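PDB 2QS7: uncharacterized protein from Sulfolobus solfataricus P2, which is of unknown function but belongs to the DsrE/DsrF-like family and is a putative oxidoreductase. Local coordinates for residues K8-I13 / G26-G31; M82-P85 / Q89-Q92. All blocks are in the same frame, centred on the assembly; numbering follows the deposited sequence.

Interaction 1: K8-I13 / G26-G31; sequences KKLSII and GILTSG
Leu-10 and Ile-12 of the strand both reach across to Leu-28 on the helix, and the contact is made by aliphatic side chains, with no hydrogen bond passing between the segments. The main touch is between methyl groups: CD1 of Ile-12 meets CD1 of Leu-28 at 4.0 Å and sits almost as near its CB, the two side chains slanting across one another. With CG1 of Ile-12 anti to the carbonyl carbon (chi1 -54°) and CD1 extended beyond it (chi2 179°), the longer branch carries its terminal methyl out to the helix. Leu-10 makes a looser contact, van der Waals only, its CD2 lying 4.2 Å from O of Leu-28 and 4.3 Å from CB of the same residue. Being two apart on the strand, Leu-10 and Ile-12 present branched aliphatic chains to the same helix, as suits a buried seam.

The hydroxyls of Ser-11 and Thr-29 find partners away from the seam. Ser-11 turns to the other side of the sheet, where OG hydrogen-bonds to Asn-40 ND2, while Thr-29, whose hydroxyl would be costly to bury alone, hydrogen-bonds through OG1 to Val-25 O within its own helix. Ile-144 also touches Ile-12 and Leu-28, and Val-129 of the second subunit packs on Leu-28.

The arrangement is that of a beta-alpha-beta unit: strand 9-14 is covered by helix 19-34, which leads to the neighbouring parallel strand 38-43.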
loop_
_atom_site.group_PDB
_atom_site.type_symbol
_atom_site.label_atom_id
_atom_site.label_comp_id
_atom_site.label_asym_id
_atom_site.label_seq_id
_atom_site.Cartn_x
_atom_site.Cartn_y
_atom_site.Cartn_z
ATOM N N LYS A 8 6.488 15.104 -15.366
ATOM C CA LYS A 8 6.470 14.068 -14.352
ATOM C C LYS A 8 5.039 13.796 -13.912
ATOM O O LYS A 8 4.218 14.702 -13.833
ATOM C CB LYS A 8 7.299 14.487 -13.147
ATOM C CG LYS A 8 8.803 14.702 -13.452
ATOM C CD LYS A 8 9.575 14.842 -12.125
ATOM C CE LYS A 8 11.081 14.771 -12.311
ATOM N NZ LYS A 8 11.573 15.640 -13.403
ATOM N N LYS A 9 4.757 12.555 -13.563
ATOM C CA LYS A 9 3.397 12.175 -13.206
ATOM C C LYS A 9 3.364 11.271 -12.023
ATOM O O LYS A 9 4.206 10.385 -11.888
ATOM C CB LYS A 9 2.799 11.459 -14.436
ATOM C CG LYS A 9 1.387 10.979 -14.292
ATOM C CD LYS A 9 0.800 10.578 -15.706
ATOM C CE LYS A 9 1.500 9.431 -16.345
ATOM N NZ LYS A 9 0.768 8.913 -17.548
ATOM N N LEU A 10 2.388 11.513 -11.163
ATOM C CA LEU A 10 2.102 10.702 -10.003
ATOM C C LEU A 10 0.619 10.309 -10.025
ATOM O O LEU A 10 -0.254 11.150 -10.165
ATOM C CB LEU A 10 2.344 11.502 -8.735
ATOM C CG LEU A 10 2.007 10.822 -7.399
ATOM C CD1 LEU A 10 2.869 9.588 -7.162
ATOM C CD2 LEU A 10 2.175 11.856 -6.251
ATOM N N SER A 11 0.350 9.015 -9.875
ATOM C CA SER A 11 -1.007 8.520 -9.815
ATOM C C SER A 11 -1.166 7.716 -8.544
ATOM O O SER A 11 -0.309 6.915 -8.176
ATOM C CB SER A 11 -1.334 7.687 -11.060
ATOM O OG SER A 11 -1.123 8.427 -12.297
ATOM N N ILE A 12 -2.275 7.928 -7.861
ATOM C CA ILE A 12 -2.508 7.244 -6.588
ATOM C C ILE A 12 -3.885 6.646 -6.541
ATOM O O ILE A 12 -4.864 7.329 -6.856
ATOM C CB ILE A 12 -2.420 8.241 -5.393
ATOM C CG1 ILE A 12 -1.088 8.996 -5.412
ATOM C CG2 ILE A 12 -2.644 7.501 -4.036
ATOM C CD1 ILE A 12 -0.991 10.019 -4.246
ATOM N N ILE A 13 -3.943 5.361 -6.163
ATOM C CA ILE A 13 -5.204 4.668 -5.916
ATOM C C ILE A 13 -5.441 4.867 -4.431
ATOM O O ILE A 13 -4.686 4.369 -3.567
ATOM C CB ILE A 13 -5.190 3.171 -6.235
ATOM C CG1 ILE A 13 -4.911 2.956 -7.709
ATOM C CG2 ILE A 13 -6.534 2.487 -5.842
ATOM C CD1 ILE A 13 -4.711 1.454 -8.096
ATOM N N GLY A 26 -3.086 13.832 0.737
ATOM C CA GLY A 26 -3.077 15.289 0.622
ATOM C C GLY A 26 -1.674 15.895 0.476
ATOM O O GLY A 26 -1.453 16.793 -0.338
ATOM N N ILE A 27 -0.736 15.391 1.266
ATOM C CA ILE A 27 0.625 15.909 1.290
ATOM C C ILE A 27 1.353 15.528 0.002
ATOM O O ILE A 27 2.054 16.335 -0.578
ATOM C CB ILE A 27 1.393 15.406 2.553
ATOM C CG1 ILE A 27 0.776 15.995 3.826
ATOM C CG2 ILE A 27 2.867 15.774 2.472
ATOM C CD1 ILE A 27 1.202 15.276 5.065
ATOM N N LEU A 28 1.191 14.299 -0.445
ATOM C CA LEU A 28 1.797 13.895 -1.719
ATOM C C LEU A 28 1.237 14.726 -2.859
ATOM O O LEU A 28 1.966 15.175 -3.726
ATOM C CB LEU A 28 1.502 12.436 -2.016
ATOM C CG LEU A 28 2.396 11.423 -1.339
ATOM C CD1 LEU A 28 1.657 10.103 -1.223
ATOM C CD2 LEU A 28 3.699 11.281 -2.143
ATOM N N THR A 29 -0.086 14.878 -2.885
ATOM C CA THR A 29 -0.716 15.607 -3.974
ATOM C C THR A 29 -0.240 17.039 -4.022
ATOM O O THR A 29 0.111 17.550 -5.068
ATOM C CB THR A 29 -2.229 15.572 -3.843
ATOM O OG1 THR A 29 -2.646 14.202 -3.885
ATOM C CG2 THR A 29 -2.886 16.343 -4.977
ATOM N N SER A 30 -0.223 17.671 -2.850
ATOM C CA SER A 30 0.135 19.073 -2.706
ATOM C C SER A 30 1.584 19.305 -3.090
ATOM O O SER A 30 1.905 20.215 -3.854
ATOM C CB SER A 30 -0.082 19.488 -1.251
ATOM O OG SER A 30 -0.028 20.892 -1.096
ATOM N N GLY A 31 2.454 18.452 -2.563
ATOM C CA GLY A 31 3.897 18.551 -2.836
ATOM C C GLY A 31 4.227 18.271 -4.284
ATOM O O GLY A 31 4.962 19.001 -4.886
#

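Interaction 2: M82-P85 / Q89-Q92; sequences MKYP and QLVQ
The loop residues Tyr-84 and Pro-85 run up to the start of helix 87-97 in extended conformation, and the CA atoms of Pro-85 and Gln-89 are 6.1 Å apart. Just before them Lys-83, with positive phi (60°), is the C-prime residue of a Schellman motif that ends the preceding helix.

Leu-90 receives both loop side chains, one on each methyl. Its CD2 lies 3.7 Å from CG of Pro-85 and is nearly as close to CB, so the methyl rests against one side of the proline ring. The other branch, CD1, approaches CE2 of Tyr-84 at 4.1 Å, obliquely to the ring. Tyr-84 has CG roughly anti to the backbone nitrogen (chi1 -151°), which swings the ring round to the leucine; on one face of that ring CD of Pro-85 sits 3.6 Å above the plane, toward the rim. Met-23 of helix 19-34 also touches both Tyr-84 and Leu-90, while Phe-111 of the second subunit meets the tyrosine ring edge-to-face.

Shortening Leu-90 to an alanine removes CG and both methyls, and would probably open a gap beside the proline ring and leave the tyrosine ring less firmly held on this side.

The side chain of Gln-89, extended beyond CG, reaches back to the loop, and its OE1 lies 3.6 Å from CA of Pro-85, a packing contact. That oxygen accepts its hydrogen bond from Met-86 N, tying the glutamine to the backbone at the helix start. Chemically, then, the contact has two parts: a rigid proline, an aromatic ring and a branched aliphatic chain fit by shape and meet by dispersion forces across the segments, while the side-chain amide oxygen beside them is satisfied by the Met-86 N-H at the start of the helix.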
loop_
_atom_site.group_PDB
_atom_site.type_symbol
_atom_site.label_atom_id
_atom_site.label_comp_id
_atom_site.label_asym_id
_atom_site.label_seq_id
_atom_site.Cartn_x
_atom_site.Cartn_y
_atom_site.Cartn_z
HETATM N N MSE A 82 -0.602 23.438 14.524
HETATM C CA MSE A 82 0.095 24.078 13.406
HETATM C C MSE A 82 -0.905 24.659 12.392
HETATM O O MSE A 82 -0.498 25.302 11.422
HETATM C CB MSE A 82 0.989 23.082 12.668
HETATM C CG MSE A 82 2.312 22.720 13.302
HETATM SE SE MSE A 82 3.091 21.280 12.188
HETATM C CE MSE A 82 3.070 22.078 10.355
ATOM N N LYS A 83 -2.200 24.418 12.604
ATOM C CA LYS A 83 -3.255 24.846 11.678
ATOM C C LYS A 83 -2.998 24.201 10.326
ATOM O O LYS A 83 -3.135 24.830 9.273
ATOM C CB LYS A 83 -3.311 26.368 11.556
ATOM C CG LYS A 83 -3.466 27.079 12.887
ATOM C CD LYS A 83 -3.450 28.570 12.706
ATOM C CE LYS A 83 -3.539 29.272 14.042
ATOM N NZ LYS A 83 -3.390 30.736 13.886
ATOM N N TYR A 84 -2.627 22.928 10.364
ATOM C CA TYR A 84 -2.305 22.223 9.154
ATOM C C TYR A 84 -3.624 21.967 8.405
ATOM O O TYR A 84 -4.590 21.530 9.016
ATOM C CB TYR A 84 -1.547 20.937 9.492
ATOM C CG TYR A 84 -0.625 20.546 8.374
ATOM C CD1 TYR A 84 0.650 21.110 8.280
ATOM C CD2 TYR A 84 -1.037 19.667 7.376
ATOM C CE1 TYR A 84 1.508 20.783 7.225
ATOM C CE2 TYR A 84 -0.193 19.333 6.318
ATOM C CZ TYR A 84 1.075 19.893 6.251
ATOM O OH TYR A 84 1.902 19.559 5.210
ATOM N N PRO A 85 -3.686 22.282 7.092
ATOM C CA PRO A 85 -4.939 22.053 6.341
ATOM C C PRO A 85 -5.402 20.605 6.330
ATOM O O PRO A 85 -4.574 19.700 6.487
ATOM C CB PRO A 85 -4.594 22.465 4.900
ATOM C CG PRO A 85 -3.298 23.184 4.958
ATOM C CD PRO A 85 -2.626 22.892 6.267
ATOM N N GLN A 89 -8.559 19.774 1.601
ATOM C CA GLN A 89 -8.205 21.148 1.295
ATOM C C GLN A 89 -6.885 21.166 0.556
ATOM O O GLN A 89 -6.707 21.928 -0.373
ATOM C CB GLN A 89 -8.099 21.977 2.565
ATOM C CG GLN A 89 -9.435 22.093 3.292
ATOM C CD GLN A 89 -9.340 22.851 4.597
ATOM O OE1 GLN A 89 -8.300 22.874 5.266
ATOM N NE2 GLN A 89 -10.440 23.478 4.971
ATOM N N LEU A 90 -5.960 20.300 0.957
ATOM C CA LEU A 90 -4.687 20.178 0.260
ATOM C C LEU A 90 -4.914 19.720 -1.177
ATOM O O LEU A 90 -4.245 20.204 -2.102
ATOM C CB LEU A 90 -3.728 19.227 0.991
ATOM C CG LEU A 90 -3.151 19.648 2.351
ATOM C CD1 LEU A 90 -2.376 18.492 2.974
ATOM C CD2 LEU A 90 -2.275 20.895 2.267
ATOM N N VAL A 91 -5.854 18.808 -1.385
ATOM C CA VAL A 91 -6.133 18.345 -2.748
ATOM C C VAL A 91 -6.758 19.479 -3.595
ATOM O O VAL A 91 -6.290 19.764 -4.725
ATOM C CB VAL A 91 -6.986 17.075 -2.768
ATOM C CG1 VAL A 91 -7.327 16.686 -4.212
ATOM C CG2 VAL A 91 -6.211 15.959 -2.066
ATOM N N GLN A 92 -7.753 20.163 -3.038
ATOM C CA GLN A 92 -8.413 21.220 -3.766
ATOM C C GLN A 92 -7.447 22.350 -4.086
ATOM O O GLN A 92 -7.481 22.899 -5.187
ATOM C CB GLN A 92 -9.657 21.735 -3.007
ATOM C CG GLN A 92 -10.380 22.903 -3.683
ATOM C CD GLN A 92 -10.692 22.691 -5.177
ATOM O OE1 GLN A 92 -10.321 23.524 -6.021
ATOM N NE2 GLN A 92 -11.344 21.576 -5.511
#

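How the interactions relate
Interaction 1 comes first along the chain and closes before interaction 2 opens; their centres are about 14 Å apart. Helix 19-34 connects them. It covers strand 9-14 of the parallel sheet in interaction 1, and elsewhere on its surface it meets the later loop and helix 87-97. Leu-90 CB lies 3.6 Å from Gly-26 O, where the absence of a side chain on glycine permits close approach, and Ile-27 CG1 is 4.0 Å from Tyr-84 OH. The layers therefore run from a buried strand-helix seam outward to a surface helix-loop junction. Both contacts also touch the second subunit, so this part of the fold contributes to the assembly.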